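Local coordinates for protein tetraacyldisaccharide 4'-kinase (Aquifex aeolicus, PDB 4EHX) that catalyses the transfer of the gamma-phosphate of ATP to the 4'-position of a tetraacyldisaccharide 1-phosphate, giving lipid IVA in lipid A biosynthesis, at residues A180-L185 / P200-F205; E273-T278 / Y288-A293; K32-P37 / D118-G123; L137-Q142 / N169-L174; R76-T81 / W94-D99. One frame throughout, in Å; residues are numbered along the deposited sequence.

Contact 1: A180-L185 / P200-F205; sequences ADALVL and PTFKMF
Leu183 and Leu185 bond to Pro200, Phe202 and Met204 across two neighbouring parallel strands of the P-loop kinase fold. The strand directions differ by 27°. Leu183 N donates to Pro200 O at 2.9 Å, and Leu183 O accepts from Phe202 N. Further along, Leu185 N donates to Phe202 O, and Leu185 O accepts from Met204 N. Leu185 and Thr201 share one face of the sheet. Thr201 CG2 is anti to its own backbone N and touches Leu185 CG at 3.7 Å. Thr201 OG1 sits beside the backbone N and bonds to Lys199 O. On this face too, Lys203 sends NZ to a salt bridge with Glu194. Val184, Phe202 and Met204 lie on the other face. Val184 CG1 is anti to the backbone N (chi1 177°), which sets it 3.6 Å from Met204 CB. Met204 SD is also near this methyl, 3.9 Å from Val184 CG1. The Met204 side chain lies about 4 Å from Gly50 (nearest atoms), part of the predicted ATP site. Leu300 of strand 291-300 packs on Val184, Phe202 and Met204. The Phe202 ring presents its edge to strand 182-186. Its CE1 is 4.2 Å from Ala182 CB. Its CD1 is 3.6 Å from Leu183 O, the same oxygen that accepts from Phe202 N.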
# COMPACT_ATOMS: atom_id res chain seq x y z
N ALA A 180 10.25 14.83 -1.55
CA ALA A 180 9.12 14.56 -2.44
C ALA A 180 9.12 15.43 -3.70
O ALA A 180 9.44 16.61 -3.63
CB ALA A 180 7.79 14.73 -1.69
N ASP A 181 8.74 14.84 -4.83
CA ASP A 181 8.43 15.62 -6.02
C ASP A 181 6.98 16.04 -6.02
O ASP A 181 6.60 17.04 -6.62
CB ASP A 181 8.70 14.81 -7.29
CG ASP A 181 10.15 14.50 -7.47
OD1 ASP A 181 10.99 15.42 -7.32
OD2 ASP A 181 10.45 13.33 -7.78
N ALA A 182 6.15 15.23 -5.37
CA ALA A 182 4.72 15.48 -5.33
C ALA A 182 4.20 14.97 -3.99
O ALA A 182 4.68 13.96 -3.47
CB ALA A 182 4.00 14.76 -6.48
N LEU A 183 3.23 15.69 -3.43
CA LEU A 183 2.58 15.27 -2.20
C LEU A 183 1.14 14.85 -2.46
O LEU A 183 0.41 15.51 -3.19
CB LEU A 183 2.55 16.40 -1.17
CG LEU A 183 3.91 16.85 -0.62
CD1 LEU A 183 3.71 17.97 0.39
CD2 LEU A 183 4.62 15.69 0.03
N VAL A 184 0.74 13.75 -1.83
CA VAL A 184 -0.65 13.31 -1.87
C VAL A 184 -1.16 13.37 -0.45
O VAL A 184 -0.63 12.68 0.44
CB VAL A 184 -0.78 11.86 -2.41
CG1 VAL A 184 -2.26 11.40 -2.37
CG2 VAL A 184 -0.26 11.78 -3.85
N LEU A 185 -2.16 14.22 -0.22
CA LEU A 185 -2.69 14.46 1.11
C LEU A 185 -3.88 13.53 1.32
O LEU A 185 -4.95 13.75 0.75
CB LEU A 185 -3.12 15.91 1.27
CG LEU A 185 -2.09 17.00 0.93
CD1 LEU A 185 -2.62 18.38 1.33
CD2 LEU A 185 -0.73 16.76 1.58
N PRO A 200 3.87 20.31 -6.16
CA PRO A 200 2.61 19.80 -6.69
C PRO A 200 1.93 18.95 -5.63
O PRO A 200 2.54 18.02 -5.09
CB PRO A 200 3.04 18.92 -7.87
CG PRO A 200 4.40 19.46 -8.26
CD PRO A 200 5.03 19.89 -6.97
N THR A 201 0.67 19.25 -5.34
CA THR A 201 -0.00 18.66 -4.19
C THR A 201 -1.41 18.24 -4.60
O THR A 201 -2.11 18.99 -5.28
CB THR A 201 -0.04 19.66 -3.02
OG1 THR A 201 1.31 19.98 -2.64
CG2 THR A 201 -0.77 19.06 -1.81
N PHE A 202 -1.82 17.04 -4.17
CA PHE A 202 -3.07 16.42 -4.61
C PHE A 202 -3.83 15.80 -3.46
O PHE A 202 -3.35 14.87 -2.81
CB PHE A 202 -2.77 15.31 -5.62
CG PHE A 202 -1.92 15.75 -6.76
CD1 PHE A 202 -0.54 15.72 -6.66
CD2 PHE A 202 -2.50 16.25 -7.92
CE1 PHE A 202 0.25 16.15 -7.71
CE2 PHE A 202 -1.72 16.69 -8.97
CZ PHE A 202 -0.34 16.64 -8.87
N LYS A 203 -5.03 16.30 -3.21
CA LYS A 203 -5.85 15.74 -2.15
C LYS A 203 -6.45 14.42 -2.60
O LYS A 203 -6.94 14.30 -3.73
CB LYS A 203 -6.98 16.70 -1.80
CG LYS A 203 -6.54 17.93 -1.02
CD LYS A 203 -7.77 18.79 -0.73
CE LYS A 203 -7.49 19.92 0.22
NZ LYS A 203 -8.78 20.61 0.51
N MET A 204 -6.43 13.44 -1.70
CA MET A 204 -6.93 12.11 -2.03
C MET A 204 -8.08 11.72 -1.12
O MET A 204 -7.96 11.80 0.11
CB MET A 204 -5.80 11.09 -1.89
CG MET A 204 -6.26 9.65 -2.05
SD MET A 204 -4.86 8.49 -1.99
CE MET A 204 -5.41 7.38 -0.69
N PHE A 205 -9.18 11.31 -1.73
CA PHE A 205 -10.38 10.88 -1.02
C PHE A 205 -10.54 9.42 -1.39
O PHE A 205 -10.19 9.02 -2.49
CB PHE A 205 -11.62 11.65 -1.50
CG PHE A 205 -11.60 13.12 -1.15
CD1 PHE A 205 -10.81 14.02 -1.86
CD2 PHE A 205 -12.40 13.61 -0.13
CE1 PHE A 205 -10.81 15.38 -1.55
CE2 PHE A 205 -12.40 14.97 0.19
CZ PHE A 205 -11.61 15.85 -0.51

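Contact 2: E273-T278 / Y288-A293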
# COMPACT_ATOMS: atom_id res chain seq x y z
N GLU A 273 -24.65 -18.42 3.87
CA GLU A 273 -24.43 -17.15 4.55
C GLU A 273 -23.46 -16.30 3.74
O GLU A 273 -22.67 -16.83 2.94
CB GLU A 273 -23.92 -17.34 5.98
CG GLU A 273 -24.85 -18.14 6.89
CD GLU A 273 -26.02 -17.32 7.42
OE1 GLU A 273 -25.93 -16.08 7.42
OE2 GLU A 273 -27.04 -17.93 7.84
N ILE A 274 -23.52 -14.98 3.95
CA ILE A 274 -22.57 -14.06 3.33
C ILE A 274 -21.62 -13.50 4.37
O ILE A 274 -22.04 -13.09 5.45
CB ILE A 274 -23.29 -12.88 2.65
CG1 ILE A 274 -24.22 -13.41 1.56
CG2 ILE A 274 -22.26 -11.88 2.09
CD1 ILE A 274 -25.05 -12.33 0.89
N TYR A 275 -20.33 -13.51 4.04
CA TYR A 275 -19.30 -13.02 4.95
C TYR A 275 -18.60 -11.80 4.36
O TYR A 275 -18.39 -11.70 3.15
CB TYR A 275 -18.25 -14.10 5.24
CG TYR A 275 -18.82 -15.33 5.91
CD1 TYR A 275 -19.45 -16.31 5.17
CD2 TYR A 275 -18.74 -15.49 7.28
CE1 TYR A 275 -19.99 -17.44 5.78
CE2 TYR A 275 -19.27 -16.61 7.91
CZ TYR A 275 -19.90 -17.58 7.15
OH TYR A 275 -20.41 -18.68 7.78
N LEU A 276 -18.22 -10.89 5.25
CA LEU A 276 -17.36 -9.76 4.90
C LEU A 276 -16.11 -9.81 5.75
O LEU A 276 -16.17 -10.09 6.95
CB LEU A 276 -18.08 -8.43 5.13
CG LEU A 276 -19.33 -8.23 4.28
CD1 LEU A 276 -19.87 -6.82 4.43
CD2 LEU A 276 -19.02 -8.55 2.82
N THR A 277 -14.97 -9.55 5.12
CA THR A 277 -13.70 -9.52 5.83
C THR A 277 -12.79 -8.52 5.12
O THR A 277 -13.25 -7.80 4.22
CB THR A 277 -13.05 -10.92 5.90
OG1 THR A 277 -11.86 -10.86 6.70
CG2 THR A 277 -12.71 -11.44 4.49
N THR A 278 -11.52 -8.47 5.52
CA THR A 278 -10.58 -7.52 4.91
C THR A 278 -9.85 -8.17 3.74
O THR A 278 -9.74 -9.39 3.67
CB THR A 278 -9.52 -7.03 5.92
OG1 THR A 278 -8.62 -8.10 6.24
CG2 THR A 278 -10.17 -6.52 7.20
N TYR A 288 -13.84 -19.75 -1.55
CA TYR A 288 -15.07 -19.53 -0.80
C TYR A 288 -15.81 -18.40 -1.49
O TYR A 288 -15.42 -17.24 -1.40
CB TYR A 288 -14.79 -19.20 0.68
CG TYR A 288 -14.51 -20.43 1.52
CD1 TYR A 288 -15.49 -21.42 1.69
CD2 TYR A 288 -13.29 -20.61 2.13
CE1 TYR A 288 -15.24 -22.55 2.45
CE2 TYR A 288 -13.03 -21.73 2.89
CZ TYR A 288 -14.01 -22.69 3.06
OH TYR A 288 -13.72 -23.80 3.83
N GLU A 289 -16.88 -18.75 -2.18
CA GLU A 289 -17.54 -17.79 -3.04
C GLU A 289 -18.59 -16.98 -2.30
O GLU A 289 -19.26 -16.14 -2.90
CB GLU A 289 -18.11 -18.51 -4.27
CG GLU A 289 -17.00 -18.92 -5.24
CD GLU A 289 -17.31 -20.19 -6.02
OE1 GLU A 289 -16.35 -20.81 -6.52
OE2 GLU A 289 -18.51 -20.55 -6.12
N ASN A 290 -18.72 -17.21 -1.00
CA ASN A 290 -19.65 -16.41 -0.21
C ASN A 290 -18.93 -15.42 0.72
O ASN A 290 -19.54 -14.89 1.65
CB ASN A 290 -20.64 -17.30 0.57
CG ASN A 290 -19.96 -18.27 1.56
OD1 ASN A 290 -18.77 -18.59 1.43
ND2 ASN A 290 -20.72 -18.74 2.55
N VAL A 291 -17.65 -15.16 0.44
CA VAL A 291 -16.81 -14.29 1.28
C VAL A 291 -16.30 -13.12 0.45
O VAL A 291 -15.73 -13.33 -0.62
CB VAL A 291 -15.62 -15.07 1.83
CG1 VAL A 291 -14.74 -14.18 2.69
CG2 VAL A 291 -16.10 -16.30 2.62
N PHE A 292 -16.49 -11.90 0.95
CA PHE A 292 -16.19 -10.67 0.21
C PHE A 292 -15.43 -9.66 1.06
O PHE A 292 -15.44 -9.73 2.29
CB PHE A 292 -17.50 -10.02 -0.26
CG PHE A 292 -18.37 -10.93 -1.08
CD1 PHE A 292 -19.25 -11.81 -0.45
CD2 PHE A 292 -18.31 -10.92 -2.46
CE1 PHE A 292 -20.04 -12.66 -1.20
CE2 PHE A 292 -19.11 -11.76 -3.21
CZ PHE A 292 -19.97 -12.64 -2.58
N ALA A 293 -14.79 -8.70 0.38
CA ALA A 293 -14.18 -7.55 1.04
C ALA A 293 -14.80 -6.27 0.48
O ALA A 293 -15.43 -6.28 -0.57
CB ALA A 293 -12.65 -7.55 0.84
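Tyr275 and Phe292 bond across a parallel strand pair, 275-277 with the start of 291-300, whose connection carries the short helix 279-282. The tight part is the run of backbone bonds. Tyr275 N donates to Asn290 O at 2.9 Å, Tyr275 O accepts from Phe292 N, and Thr277 N donates to Phe292 O. Apolar groups fill in on both faces. Leu276 CD2 reaches Phe292 CB at 3.7 Å, and Ile274 CG2 lies 3.9 Å from Phe292 CD1. On the other face Thr277 CG2 meets Val291 CG1 at 3.9 Å, while Thr277 OG1 bonds to Phe232 O of strand 229-233. Leu282 of helix 279-282 packs on Val291 and Ala293. The looser side is the end with the type I turn from Tyr288 to Val291. Tyr288 and Glu289 are exposed there, and neither touches segment 273-278. Glu273 is partly exposed and turns its carboxylate to Lys253. Asn290 ties this end down. With chi1 at 61° its CG stands between the backbone N and the carbonyl carbon, 3.4 Å from Glu273 O. The Asn290 amide and the Tyr275 ring lie side by side with their planes 79° apart. The ring turns an edge to the amide, with Tyr275 CE1 3.6 Å from Asn290 ND2. That nitrogen also donates to Glu273 O at 2.8 Å, a bent bond of 138°.

Contact 3: K32-P37 / D118-G123; sequences KKLPVP and DRYKGG
Tyr120 receives Lys32 over one ring face, where the loop before strand 38-43 packs on the first turn of helix 119-130. Asp118 is the N-cap of this helix, its OD1 accepting from Lys121 N. Tyr120 CG is anti to the backbone N (chi1 -179°), and the side chain starts out toward the loop. Lys32 crosses the ring at about a right angle. Its bend at chi3 (76°) lays CE over the face, 3.6 Å from the Tyr120 ring centroid in a CH-pi contact. Lys32 NZ follows as a cation-pi partner, 4.5 Å from the same centroid. Leu34 CD2 also packs on the ring, 3.7 Å from Tyr120 CE1. An alanine in place of Tyr120 would probably leave the Lys32 ammonium without its aromatic partner and open a gap beside Leu34. Leu34 is buried, with Leu124, Leu127 and Phe135 also against it. Gly123 admits its other methyl: Leu34 CD1 lies 3.9 Å from Gly123 CA, where a beta carbon would clash.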
# COMPACT_ATOMS: atom_id res chain seq x y z
N LYS A 32 21.52 4.18 -7.53
CA LYS A 32 21.54 3.40 -8.78
C LYS A 32 20.39 3.80 -9.70
O LYS A 32 19.35 4.23 -9.24
CB LYS A 32 21.50 1.91 -8.45
CG LYS A 32 22.62 1.52 -7.48
CD LYS A 32 22.61 0.05 -7.12
CE LYS A 32 23.15 -0.80 -8.25
NZ LYS A 32 24.37 -0.20 -8.84
N LYS A 33 20.57 3.62 -11.00
CA LYS A 33 19.59 4.10 -11.96
C LYS A 33 19.15 3.01 -12.91
O LYS A 33 19.95 2.50 -13.69
CB LYS A 33 20.20 5.26 -12.76
CG LYS A 33 19.34 5.75 -13.91
CD LYS A 33 18.26 6.69 -13.45
CE LYS A 33 17.63 7.45 -14.62
NZ LYS A 33 16.97 6.53 -15.61
N LEU A 34 17.87 2.63 -12.85
CA LEU A 34 17.31 1.71 -13.84
C LEU A 34 17.07 2.43 -15.17
O LEU A 34 16.85 3.65 -15.19
CB LEU A 34 16.01 1.08 -13.33
CG LEU A 34 16.20 0.08 -12.19
CD1 LEU A 34 14.86 -0.22 -11.51
CD2 LEU A 34 16.85 -1.22 -12.70
N PRO A 35 17.14 1.69 -16.30
CA PRO A 35 17.03 2.28 -17.64
C PRO A 35 15.60 2.53 -18.10
O PRO A 35 15.41 2.88 -19.26
CB PRO A 35 17.70 1.24 -18.53
CG PRO A 35 17.42 -0.06 -17.84
CD PRO A 35 17.54 0.27 -16.36
N VAL A 36 14.60 2.33 -17.24
CA VAL A 36 13.25 2.78 -17.56
C VAL A 36 12.77 3.66 -16.41
O VAL A 36 13.38 3.66 -15.36
CB VAL A 36 12.25 1.60 -17.78
CG1 VAL A 36 12.68 0.74 -18.96
CG2 VAL A 36 12.11 0.75 -16.51
N PRO A 37 11.68 4.41 -16.61
CA PRO A 37 11.15 5.28 -15.56
C PRO A 37 10.71 4.54 -14.29
O PRO A 37 10.22 3.40 -14.33
CB PRO A 37 9.94 5.96 -16.23
CG PRO A 37 10.26 5.91 -17.70
CD PRO A 37 10.95 4.58 -17.89
N ASP A 118 16.29 -5.47 -2.21
CA ASP A 118 17.02 -4.50 -3.03
C ASP A 118 16.18 -4.22 -4.27
O ASP A 118 16.06 -5.07 -5.16
CB ASP A 118 18.37 -5.09 -3.43
CG ASP A 118 19.28 -4.06 -4.08
OD1 ASP A 118 19.07 -3.76 -5.26
OD2 ASP A 118 20.21 -3.56 -3.42
N ARG A 119 15.57 -3.04 -4.33
CA ARG A 119 14.63 -2.76 -5.43
C ARG A 119 15.32 -2.74 -6.79
O ARG A 119 14.76 -3.21 -7.79
CB ARG A 119 13.89 -1.43 -5.18
CG ARG A 119 12.58 -1.56 -4.38
CD ARG A 119 12.78 -2.11 -2.99
NE ARG A 119 11.77 -1.58 -2.06
CZ ARG A 119 11.89 -1.59 -0.74
NH1 ARG A 119 12.97 -2.13 -0.15
NH2 ARG A 119 10.91 -1.06 -0.01
N TYR A 120 16.53 -2.20 -6.85
CA TYR A 120 17.29 -2.20 -8.09
C TYR A 120 17.46 -3.61 -8.68
O TYR A 120 17.18 -3.83 -9.87
CB TYR A 120 18.67 -1.55 -7.88
CG TYR A 120 19.51 -1.50 -9.14
CD1 TYR A 120 19.34 -0.48 -10.07
CD2 TYR A 120 20.47 -2.47 -9.39
CE1 TYR A 120 20.12 -0.44 -11.23
CE2 TYR A 120 21.25 -2.43 -10.53
CZ TYR A 120 21.07 -1.41 -11.45
OH TYR A 120 21.84 -1.37 -12.58
N LYS A 121 17.91 -4.56 -7.86
CA LYS A 121 18.05 -5.94 -8.33
C LYS A 121 16.71 -6.52 -8.78
O LYS A 121 16.66 -7.30 -9.72
CB LYS A 121 18.65 -6.85 -7.25
CG LYS A 121 20.11 -6.55 -6.95
CD LYS A 121 20.63 -7.43 -5.82
CE LYS A 121 22.14 -7.29 -5.66
NZ LYS A 121 22.58 -5.88 -5.79
N GLY A 122 15.63 -6.15 -8.10
CA GLY A 122 14.30 -6.58 -8.50
C GLY A 122 14.00 -6.01 -9.88
O GLY A 122 13.46 -6.70 -10.74
N GLY A 123 14.36 -4.75 -10.08
CA GLY A 123 14.19 -4.10 -11.37
C GLY A 123 14.97 -4.80 -12.48
O GLY A 123 14.48 -4.96 -13.58

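Contact 4: L137-Q142 / N169-L174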
# COMPACT_ATOMS: atom_id res chain seq x y z
N LEU A 137 7.49 1.79 -7.25
CA LEU A 137 7.96 1.24 -5.99
C LEU A 137 6.78 1.37 -5.04
O LEU A 137 6.28 2.48 -4.80
CB LEU A 137 9.15 2.03 -5.42
CG LEU A 137 10.28 2.42 -6.38
CD1 LEU A 137 11.46 3.04 -5.59
CD2 LEU A 137 10.77 1.20 -7.17
N ASP A 138 6.32 0.26 -4.50
CA ASP A 138 5.33 0.40 -3.45
C ASP A 138 6.16 0.54 -2.17
O ASP A 138 7.03 -0.28 -1.86
CB ASP A 138 4.29 -0.72 -3.44
CG ASP A 138 4.83 -2.01 -2.91
OD1 ASP A 138 6.06 -2.14 -2.90
OD2 ASP A 138 4.03 -2.89 -2.53
N ASP A 139 5.92 1.60 -1.45
CA ASP A 139 6.67 1.84 -0.24
C ASP A 139 8.16 2.06 -0.51
O ASP A 139 9.03 1.38 0.04
CB ASP A 139 6.44 0.70 0.76
CG ASP A 139 6.74 1.14 2.17
OD1 ASP A 139 6.58 2.35 2.42
OD2 ASP A 139 7.16 0.31 3.00
N GLY A 140 8.46 3.04 -1.36
CA GLY A 140 9.83 3.24 -1.79
C GLY A 140 10.46 4.54 -1.35
O GLY A 140 11.59 4.82 -1.74
N PHE A 141 9.76 5.34 -0.54
CA PHE A 141 10.32 6.67 -0.14
C PHE A 141 11.68 6.60 0.57
O PHE A 141 12.57 7.43 0.33
CB PHE A 141 9.32 7.46 0.72
CG PHE A 141 9.66 8.92 0.87
CD1 PHE A 141 9.46 9.82 -0.18
CD2 PHE A 141 10.16 9.41 2.07
CE1 PHE A 141 9.78 11.18 -0.03
CE2 PHE A 141 10.45 10.77 2.24
CZ PHE A 141 10.27 11.65 1.18
N GLN A 142 11.85 5.62 1.45
CA GLN A 142 13.10 5.44 2.19
C GLN A 142 14.20 4.70 1.40
O GLN A 142 15.36 4.67 1.82
CB GLN A 142 12.83 4.68 3.49
CG GLN A 142 12.11 5.50 4.56
CD GLN A 142 10.62 5.67 4.28
OE1 GLN A 142 9.95 4.75 3.81
NE2 GLN A 142 10.11 6.86 4.55
N ASN A 169 4.97 7.43 15.35
CA ASN A 169 4.90 6.54 14.20
C ASN A 169 5.77 6.93 13.01
O ASN A 169 5.76 6.25 12.00
CB ASN A 169 3.45 6.40 13.72
CG ASN A 169 2.53 5.92 14.81
OD1 ASN A 169 2.60 4.76 15.22
ND2 ASN A 169 1.67 6.81 15.29
N LEU A 170 6.50 8.03 13.12
CA LEU A 170 7.29 8.49 11.98
C LEU A 170 8.54 7.64 11.75
O LEU A 170 9.30 7.36 12.69
CB LEU A 170 7.67 9.97 12.13
CG LEU A 170 6.50 10.97 12.10
CD1 LEU A 170 7.02 12.39 12.27
CD2 LEU A 170 5.71 10.82 10.81
N ARG A 171 8.74 7.21 10.51
CA ARG A 171 9.96 6.48 10.15
C ARG A 171 11.12 7.44 9.92
O ARG A 171 12.28 7.05 10.02
CB ARG A 171 9.72 5.61 8.90
CG ARG A 171 8.89 4.36 9.19
CD ARG A 171 8.83 3.42 7.99
NE ARG A 171 7.95 3.93 6.94
CZ ARG A 171 7.63 3.26 5.84
NH1 ARG A 171 8.10 2.04 5.64
NH2 ARG A 171 6.82 3.81 4.94
N GLU A 172 10.78 8.69 9.56
CA GLU A 172 11.76 9.75 9.31
C GLU A 172 11.18 11.07 9.77
O GLU A 172 9.95 11.24 9.76
CB GLU A 172 12.03 9.93 7.82
CG GLU A 172 12.39 8.71 7.06
CD GLU A 172 12.83 9.07 5.66
OE1 GLU A 172 12.05 8.82 4.71
OE2 GLU A 172 13.94 9.62 5.51
N PRO A 173 12.05 12.04 10.11
CA PRO A 173 11.63 13.38 10.53
C PRO A 173 10.86 14.06 9.42
O PRO A 173 11.11 13.79 8.25
CB PRO A 173 12.95 14.11 10.74
CG PRO A 173 13.95 13.04 11.02
CD PRO A 173 13.51 11.85 10.23
N LEU A 174 9.93 14.93 9.80
CA LEU A 174 9.10 15.64 8.83
C LEU A 174 9.90 16.51 7.84
O LEU A 174 9.42 16.79 6.75
CB LEU A 174 8.05 16.49 9.56
CG LEU A 174 6.97 15.76 10.36
CD1 LEU A 174 6.13 16.76 11.16
CD2 LEU A 174 6.08 14.91 9.45
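Asp139 holds CG anti to its backbone N (chi1 -158°), and Arg171 bends at chi3 (-74°), and the two side chains meet tip to tip. The salt bridge is end-on. Arg171 NH2 donates to Asp139 OD1 at 2.9 Å, and Arg171 NH1 donates to Asp139 OD2 at 3.3 Å. Both oxygens use their syn lone pairs, and the two flat groups are nearly coplanar. Gln142 OE1 lies over the centre of the guanidinium face, 3.4 Å from Arg171 CZ. Gln142 NE2 donates to Glu172 OE1 at 2.8 Å. Glu172 OE2 pairs with Arg179. Arg171 NE is buried without a partner. A leucine in place of Arg171 would probably leave the Asp139 carboxylate without the two-pronged grip of the guanidinium and Gln142 OE1 without the charged face beneath it. The Arg171 side chain is about 4 Å from that of Val46 in the predicted ATP site. The contact joins the loop just after strand 134-138 to the loop before strand 182-186, with Lys51 of helix 51-61 touching Asp139 and helix 7-25 packing on Pro173.

Contact 5: R76-T81 / W94-D99; sequences RKSKGT and WEEAGD
Ser78 and Lys77 meet the C-terminal end of the short helix 94-97, where backbone carbonyls face the loop before strand 81-86. Ser78 OG, placed between its own backbone N and carbonyl carbon (chi1 66°), donates to Glu96 O at 3.2 Å. Lys77 N gives only a weak bond to Glu95 O, 3.4 Å long and bent to 128°. Both loop residues are poorly ordered, in keeping with a light hold. The Lys77 and Glu95 side chains run side by side in the same direction, but their charges do not meet: Lys77 NZ is 5.7 Å from Glu95 OE2. Arg76 turns its guanidinium back to its own loop. Arg76 NH2 donates to Gly80 O at 3.1 Å, from above the carbonyl plane, and NH1 bonds to Gly73 O. Arg76 NE lies near Ser78 O, at an angle too poor for a hydrogen bond. Gly98 ends the helix with a positive phi that calls for glycine, and its N donates to Trp94 O at 2.7 Å. It is also the N-cap residue of helix 99-107. One acceptor goes without: Ala97 O is buried with no polar partner, and Arg76 CD lies 3.0 Å from it.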
# COMPACT_ATOMS: atom_id res chain seq x y z
N ARG A 76 9.15 -13.21 3.93
CA ARG A 76 8.80 -14.21 2.92
C ARG A 76 9.34 -15.60 3.25
O ARG A 76 10.23 -15.75 4.10
CB ARG A 76 9.31 -13.77 1.54
CG ARG A 76 9.35 -12.27 1.35
CD ARG A 76 9.22 -11.89 -0.12
NE ARG A 76 10.26 -12.47 -0.96
CZ ARG A 76 11.41 -11.87 -1.26
NH1 ARG A 76 11.69 -10.67 -0.76
NH2 ARG A 76 12.29 -12.48 -2.05
N LYS A 77 8.81 -16.61 2.57
CA LYS A 77 9.29 -17.99 2.69
C LYS A 77 10.43 -18.22 1.70
O LYS A 77 11.02 -19.30 1.65
CB LYS A 77 8.16 -18.99 2.43
CG LYS A 77 8.59 -20.45 2.51
CD LYS A 77 7.46 -21.41 2.16
CE LYS A 77 6.33 -21.35 3.18
NZ LYS A 77 5.35 -22.44 2.97
N SER A 78 10.72 -17.19 0.90
CA SER A 78 11.83 -17.23 -0.04
C SER A 78 12.51 -15.86 -0.06
O SER A 78 11.86 -14.84 0.18
CB SER A 78 11.36 -17.60 -1.44
OG SER A 78 10.51 -16.60 -1.98
N LYS A 79 13.80 -15.85 -0.34
CA LYS A 79 14.58 -14.62 -0.30
C LYS A 79 15.27 -14.35 -1.64
O LYS A 79 15.22 -15.18 -2.55
CB LYS A 79 15.62 -14.69 0.82
CG LYS A 79 16.17 -13.35 1.25
CD LYS A 79 17.38 -13.53 2.16
CE LYS A 79 18.46 -14.41 1.52
NZ LYS A 79 19.31 -13.69 0.53
N GLY A 80 15.94 -13.20 -1.74
CA GLY A 80 16.55 -12.79 -2.99
C GLY A 80 15.55 -11.98 -3.79
O GLY A 80 14.86 -11.12 -3.25
N THR A 81 15.46 -12.26 -5.08
CA THR A 81 14.49 -11.58 -5.94
C THR A 81 13.49 -12.62 -6.43
O THR A 81 13.87 -13.72 -6.81
CB THR A 81 15.18 -10.91 -7.12
OG1 THR A 81 16.15 -9.98 -6.62
CG2 THR A 81 14.18 -10.16 -7.96
N TRP A 94 0.95 -16.91 -1.38
CA TRP A 94 1.22 -15.81 -0.46
C TRP A 94 2.27 -16.24 0.56
O TRP A 94 3.11 -15.44 0.97
CB TRP A 94 -0.06 -15.34 0.25
CG TRP A 94 -0.75 -16.39 1.06
CD1 TRP A 94 -0.52 -16.70 2.37
CD2 TRP A 94 -1.81 -17.26 0.63
NE1 TRP A 94 -1.36 -17.71 2.78
CE2 TRP A 94 -2.16 -18.07 1.72
CE3 TRP A 94 -2.48 -17.43 -0.59
CZ2 TRP A 94 -3.16 -19.04 1.64
CZ3 TRP A 94 -3.47 -18.40 -0.66
CH2 TRP A 94 -3.80 -19.19 0.45
N GLU A 95 2.23 -17.52 0.94
CA GLU A 95 3.24 -18.07 1.83
C GLU A 95 4.66 -17.76 1.33
O GLU A 95 5.53 -17.36 2.11
CB GLU A 95 3.06 -19.58 2.02
CG GLU A 95 1.78 -20.00 2.76
CD GLU A 95 0.65 -20.44 1.84
OE1 GLU A 95 0.57 -19.95 0.69
OE2 GLU A 95 -0.17 -21.29 2.27
N GLU A 96 4.89 -17.93 0.03
CA GLU A 96 6.21 -17.71 -0.55
C GLU A 96 6.47 -16.24 -0.93
O GLU A 96 7.61 -15.77 -0.88
CB GLU A 96 6.43 -18.61 -1.77
CG GLU A 96 7.80 -18.48 -2.41
CD GLU A 96 8.09 -19.58 -3.42
OE1 GLU A 96 7.22 -20.46 -3.61
OE2 GLU A 96 9.18 -19.57 -4.02
N ALA A 97 5.42 -15.53 -1.30
CA ALA A 97 5.58 -14.14 -1.72
C ALA A 97 5.66 -13.20 -0.53
O ALA A 97 6.24 -12.12 -0.62
CB ALA A 97 4.43 -13.72 -2.63
N GLY A 98 5.06 -13.61 0.58
CA GLY A 98 4.76 -12.69 1.67
C GLY A 98 3.38 -12.11 1.43
O GLY A 98 2.96 -11.93 0.28
N ASP A 99 2.65 -11.82 2.50
CA ASP A 99 1.28 -11.33 2.39
C ASP A 99 1.16 -10.04 1.58
O ASP A 99 0.18 -9.85 0.86
CB ASP A 99 0.66 -11.13 3.77
CG ASP A 99 0.17 -12.43 4.39
OD1 ASP A 99 0.57 -13.52 3.91
OD2 ASP A 99 -0.61 -12.36 5.36

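In the fold
Contacts 1 and 4 lie closest to the predicted ATP site, each with a side chain about 4 Å from one of its residues. Their centres are about 15 Å apart, and they touch where Ala180 N is 4.0 Å from Phe141 CE1. Contact 3 meets contact 4 where Arg119 NH2 packs 3.1 Å from Asp139 O. It also meets contact 5, with Gly122 CA 3.6 Å from Thr81 CG2. Contact 5 forms entirely within the chain between the two segments of contact 3. Contact 2 touches none of the others. Its centre is about 33 Å from those of contacts 1 and 4, and about 26 Å from that of contact 5. Strands 201-212 and 291-300, which pair antiparallel, link it to contact 1.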